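Local coordinates for histidine phosphotransfer protein (Medicago truncatula, PDB 4G78) that probably relays phosphoryl groups between cytokinin sensor histidine kinases and response regulators in plant hormone signalling, at residues A[48-53]-A[125-130]; A[42-47]-A[137-142]. All coordinates share one frame; numbering follows the deposited sequence. Where two conformers were deposited one is given.

Contact 1. Residues A[48-53]-A[125-130]; sequences TMFFDD and SLLKNN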
# COMPACT_ATOMS: atom_id res chain seq x y z
N THR A 48 0.42 -8.51 -4.17
CA THR A 48 -0.91 -9.11 -4.34
C THR A 48 -1.38 -9.67 -2.97
O THR A 48 -2.55 -9.52 -2.62
CB THR A 48 -0.83 -10.18 -5.42
OG1 THR A 48 -0.52 -9.62 -6.62
CG2 THR A 48 -2.15 -10.98 -5.45
N MET A 49 -0.50 -10.28 -2.23
CA MET A 49 -0.84 -10.77 -0.88
C MET A 49 -1.29 -9.62 0.01
O MET A 49 -2.26 -9.72 0.74
CB MET A 49 0.35 -11.53 -0.31
CG MET A 49 0.63 -12.83 -1.00
SD MET A 49 2.21 -13.53 -0.41
CE MET A 49 2.25 -15.01 -1.42
N PHE A 50 -0.52 -8.53 -0.02
CA PHE A 50 -0.82 -7.34 0.75
C PHE A 50 -2.16 -6.73 0.34
O PHE A 50 -2.95 -6.35 1.22
CB PHE A 50 0.33 -6.33 0.58
CG PHE A 50 -0.00 -4.96 1.12
CD1 PHE A 50 0.02 -4.69 2.44
CD2 PHE A 50 -0.32 -3.94 0.24
CE1 PHE A 50 -0.27 -3.47 2.95
CE2 PHE A 50 -0.62 -2.68 0.70
CZ PHE A 50 -0.58 -2.46 2.11
N PHE A 51 -2.44 -6.64 -0.94
CA PHE A 51 -3.71 -6.05 -1.40
C PHE A 51 -4.88 -6.90 -0.89
O PHE A 51 -5.89 -6.36 -0.41
CB PHE A 51 -3.78 -5.96 -2.92
CG PHE A 51 -2.80 -5.03 -3.60
CD1 PHE A 51 -2.28 -3.91 -3.00
CD2 PHE A 51 -2.39 -5.34 -4.90
CE1 PHE A 51 -1.38 -3.11 -3.66
CE2 PHE A 51 -1.50 -4.49 -5.57
CZ PHE A 51 -1.02 -3.43 -4.97
N ASP A 52 -4.77 -8.22 -1.00
CA ASP A 52 -5.87 -9.06 -0.61
C ASP A 52 -6.14 -8.92 0.90
O ASP A 52 -7.30 -8.75 1.34
CB ASP A 52 -5.55 -10.49 -1.02
CG ASP A 52 -5.66 -10.78 -2.50
OD1 ASP A 52 -6.14 -9.90 -3.30
OD2 ASP A 52 -5.15 -11.85 -2.88
N ASP A 53 -5.09 -8.92 1.72
CA ASP A 53 -5.26 -8.75 3.17
C ASP A 53 -5.82 -7.40 3.50
O ASP A 53 -6.68 -7.24 4.37
CB ASP A 53 -3.97 -9.01 3.91
CG ASP A 53 -3.59 -10.55 3.94
OD1 ASP A 53 -4.37 -11.40 3.52
OD2 ASP A 53 -2.47 -10.77 4.37
N SER A 125 -6.26 3.24 -1.99
CA SER A 125 -6.58 3.25 -3.40
C SER A 125 -5.52 3.96 -4.23
O SER A 125 -5.15 3.46 -5.32
CB SER A 125 -7.96 3.88 -3.59
OG SER A 125 -8.25 3.99 -4.97
N LEU A 126 -5.00 5.06 -3.74
CA LEU A 126 -3.93 5.78 -4.46
C LEU A 126 -2.74 4.89 -4.61
O LEU A 126 -2.09 4.82 -5.68
CB LEU A 126 -3.55 7.07 -3.72
CG LEU A 126 -4.56 8.20 -3.79
CD1 LEU A 126 -4.24 9.25 -2.78
CD2 LEU A 126 -4.54 8.79 -5.25
N LEU A 127 -2.36 4.21 -3.52
CA LEU A 127 -1.19 3.33 -3.57
C LEU A 127 -1.41 2.21 -4.58
O LEU A 127 -0.55 1.91 -5.41
CB LEU A 127 -0.93 2.77 -2.19
CG LEU A 127 0.17 1.72 -2.17
CD1 LEU A 127 1.54 2.33 -2.43
CD2 LEU A 127 0.11 0.98 -0.92
N LYS A 128 -2.55 1.52 -4.45
CA LYS A 128 -2.80 0.35 -5.30
C LYS A 128 -2.81 0.76 -6.76
O LYS A 128 -2.21 0.09 -7.62
CB LYS A 128 -4.11 -0.32 -4.90
CG LYS A 128 -4.40 -1.54 -5.73
CD LYS A 128 -5.58 -2.32 -5.28
CE LYS A 128 -5.78 -3.61 -6.00
NZ LYS A 128 -7.10 -4.22 -5.74
N ASN A 129 -3.51 1.85 -7.10
CA ASN A 129 -3.57 2.27 -8.52
C ASN A 129 -2.18 2.66 -9.04
O ASN A 129 -1.83 2.29 -10.19
CB ASN A 129 -4.53 3.37 -8.68
CG ASN A 129 -5.97 2.83 -8.54
OD1 ASN A 129 -6.27 1.64 -8.69
ND2 ASN A 129 -6.81 3.75 -8.25
N ASN A 130 -1.41 3.33 -8.24
CA ASN A 130 -0.05 3.74 -8.68
C ASN A 130 0.85 2.49 -8.80
O ASN A 130 1.65 2.43 -9.76
CB ASN A 130 0.52 4.78 -7.76
CG ASN A 130 0.04 6.18 -8.07
OD1 ASN A 130 0.30 6.69 -9.15
ND2 ASN A 130 -0.68 6.81 -7.22
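The aliphatic part of K128 lies over one face of the F51 ring, a clear example of a lysine that serves two environments at once. Its CG sits 3.9 Å from the centroid of the F51 ring and only 11° off the ring normal, a CH-pi contact close to the ring centre. With CG anti to the backbone N (chi1 -180°) and every later torsion also extended, the lysine chain continues across the same ring, and K128 CE comes to 4.0 Å from F51 CD2. F51 points toward the opposing helix; the CA atoms of F51 and K128 are 7.5 Å apart. F50 and L127 add a lighter touch deeper inside: their side chains lie roughly perpendicular and meet at one pair of atoms, F50 CE2 and L127 CD2, 4.1 Å apart.

Toward solvent the packing thins out, and a salt bridge takes over. K128 NZ pairs with E55, one turn further along the helix that carries F51, while D52 OD1 remains 6.3 Å from K128 NZ, not in contact, though it may favour the ammonium group slightly. With an alanine here, the face of F51 would probably lose its aliphatic cover and E55 the lysine of this salt bridge.

The contact joins helices 41-66 and 110-145 of the HPt helical bundle. Y124 and L131 also pack on F51, F50 reaches Q82, S85, S86 and V89 of helix 72-89, which carries the predicted phosphorylation site H80, and L127 meets M18 of helix 6-20.

Contact 2. Residues A[42-47]-A[137-142]; sequences FVIEVM and LQQEIK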
# COMPACT_ATOMS: atom_id res chain seq x y z
N PHE A 42 8.81 -10.98 -7.74
CA PHE A 42 8.67 -11.22 -6.33
C PHE A 42 7.86 -10.11 -5.69
O PHE A 42 6.97 -10.33 -4.88
CB PHE A 42 10.11 -11.35 -5.69
CG PHE A 42 10.12 -11.21 -4.21
CD1 PHE A 42 9.56 -12.16 -3.37
CD2 PHE A 42 10.70 -10.10 -3.65
CE1 PHE A 42 9.68 -11.99 -1.99
CE2 PHE A 42 10.79 -9.96 -2.29
CZ PHE A 42 10.29 -10.90 -1.46
N VAL A 43 8.19 -8.86 -6.04
CA VAL A 43 7.45 -7.73 -5.44
C VAL A 43 6.00 -7.76 -5.82
O VAL A 43 5.15 -7.43 -5.00
CB VAL A 43 8.19 -6.37 -5.70
CG1 VAL A 43 8.25 -5.94 -7.16
CG2 VAL A 43 7.63 -5.23 -4.84
N ILE A 44 5.67 -8.16 -7.06
CA ILE A 44 4.28 -8.28 -7.48
C ILE A 44 3.57 -9.33 -6.63
O ILE A 44 2.43 -9.12 -6.22
CB ILE A 44 4.12 -8.53 -9.00
CG1 ILE A 44 4.77 -7.38 -9.79
CG2 ILE A 44 2.68 -8.77 -9.37
CD1 ILE A 44 4.81 -7.56 -11.28
N GLU A 45 4.22 -10.48 -6.41
CA GLU A 45 3.64 -11.55 -5.60
C GLU A 45 3.32 -11.02 -4.17
O GLU A 45 2.26 -11.29 -3.62
CB GLU A 45 4.44 -12.80 -5.56
CG GLU A 45 4.61 -13.45 -6.93
CD GLU A 45 3.37 -13.80 -7.75
OE1 GLU A 45 2.80 -14.86 -7.38
OE2 GLU A 45 3.05 -13.06 -8.68
N VAL A 46 4.31 -10.37 -3.59
CA VAL A 46 4.15 -9.80 -2.24
C VAL A 46 2.99 -8.79 -2.24
O VAL A 46 2.14 -8.83 -1.33
CB VAL A 46 5.42 -9.15 -1.76
CG1 VAL A 46 5.21 -8.30 -0.53
CG2 VAL A 46 6.51 -10.20 -1.48
N MET A 47 2.97 -7.88 -3.19
CA MET A 47 1.96 -6.85 -3.18
C MET A 47 0.57 -7.46 -3.37
O MET A 47 -0.37 -6.93 -2.80
CB MET A 47 2.25 -5.77 -4.20
CG MET A 47 3.43 -4.87 -3.82
SD MET A 47 3.83 -4.42 -2.13
CE MET A 47 4.25 -2.77 -2.31
N LEU A 137 3.91 -1.30 -16.47
CA LEU A 137 5.08 -0.91 -17.25
C LEU A 137 6.16 -1.99 -17.17
O LEU A 137 6.80 -2.31 -18.18
CB LEU A 137 5.63 0.41 -16.71
CG LEU A 137 4.67 1.63 -16.88
CD1 LEU A 137 5.16 2.77 -16.01
CD2 LEU A 137 4.59 2.02 -18.36
N GLN A 138 6.40 -2.55 -15.98
CA GLN A 138 7.41 -3.60 -15.84
C GLN A 138 7.08 -4.78 -16.72
O GLN A 138 7.97 -5.38 -17.36
CB GLN A 138 7.47 -4.14 -14.41
CG GLN A 138 8.12 -3.16 -13.52
CD GLN A 138 8.23 -3.53 -12.08
OE1 GLN A 138 8.95 -2.85 -11.31
NE2 GLN A 138 7.51 -4.50 -11.63
N GLN A 139 5.82 -5.17 -16.77
CA GLN A 139 5.37 -6.30 -17.56
C GLN A 139 5.57 -6.05 -19.07
O GLN A 139 5.90 -6.91 -19.81
CB GLN A 139 3.95 -6.68 -17.20
CG GLN A 139 3.90 -7.28 -15.78
CD GLN A 139 4.83 -8.40 -15.50
OE1 GLN A 139 5.10 -9.33 -16.21
NE2 GLN A 139 5.37 -8.08 -14.31
N GLU A 140 5.27 -4.78 -19.48
CA GLU A 140 5.45 -4.45 -20.89
C GLU A 140 6.93 -4.50 -21.27
O GLU A 140 7.27 -4.93 -22.38
CB GLU A 140 4.85 -3.09 -21.19
CG GLU A 140 3.34 -3.10 -21.13
CD GLU A 140 2.71 -1.75 -21.30
OE1 GLU A 140 3.40 -0.76 -21.51
OE2 GLU A 140 1.42 -1.72 -21.25
N ILE A 141 7.80 -4.05 -20.41
CA ILE A 141 9.24 -4.14 -20.64
C ILE A 141 9.67 -5.59 -20.75
O ILE A 141 10.42 -5.99 -21.67
CB ILE A 141 10.01 -3.38 -19.58
CG1 ILE A 141 9.79 -1.86 -19.75
CG2 ILE A 141 11.50 -3.73 -19.60
CD1 ILE A 141 10.26 -1.01 -18.62
N LYS A 142 9.18 -6.45 -19.86
CA LYS A 142 9.49 -7.90 -19.94
C LYS A 142 9.05 -8.45 -21.27
O LYS A 142 9.72 -9.25 -21.88
CB LYS A 142 8.83 -8.61 -18.80
CG LYS A 142 9.19 -10.08 -18.66
CD LYS A 142 8.99 -10.56 -17.23
CE LYS A 142 7.57 -10.62 -16.80
NZ LYS A 142 7.29 -11.72 -15.77
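I44 reaches out from its helix to meet two glutamines, Q138 and Q139, on successive positions of the facing one. The van der Waals part centres on a single methyl, CD1. I44 CG1 is anti to the carbonyl carbon (chi1 -58°) and CD1 continues the extended line (chi2 174°), which carries the methyl toward the facing helix, whose nearest CA pair, I44 and Q138, is 10.1 Å apart. In the conformer described, I44 CD1 lies 4.1 Å from Q138 NE2, the two chains running antiparallel alongside one another. Q139, its chain bent at chi2 (-53°), meets I44 head-on; the 3.1 Å between its NE2 and I44 CD1 is doubtfully short and belongs to one of two conformers of the glutamine.

Polar interactions act beside this methyl, through D41 at the start of helix 41-66. K142 NZ forms a salt bridge with D41 OD2. In the modelled conformer Q139 NE2 donates to D41 OD1, and in that copy both oxygens of the carboxylate are gripped from one helix.

This is an antiparallel helix-helix contact of the HPt bundle, tying the beginning of helix 41-66 to the late part of helix 110-145. I44 also packs on F135, V43 faces F28 and L31 of helix 26-32, and Q138 rests on L11 of helix 6-20.

Overall arrangement
Contacts 1 and 2 join the same two helices, 41-66 and 110-145, at sites whose centres lie about 13 Å apart. Because these helices run antiparallel, contact 1 is nested within the chain loop that contact 2 closes. Depth separates them. Contact 1 is buried, its centre about 5 Å from the chain centre, and relies on aromatic and aliphatic packing, with the charge of its lysine, the one charged residue that touches, paired with E55; contact 2 is a surface contact, its centre about 15 Å from the chain centre, where one methyl meets amides and a nearby carboxylate supplies the polar links. The pair illustrates how one helix interface changes from hydrophobic to mixed chemistry toward its end.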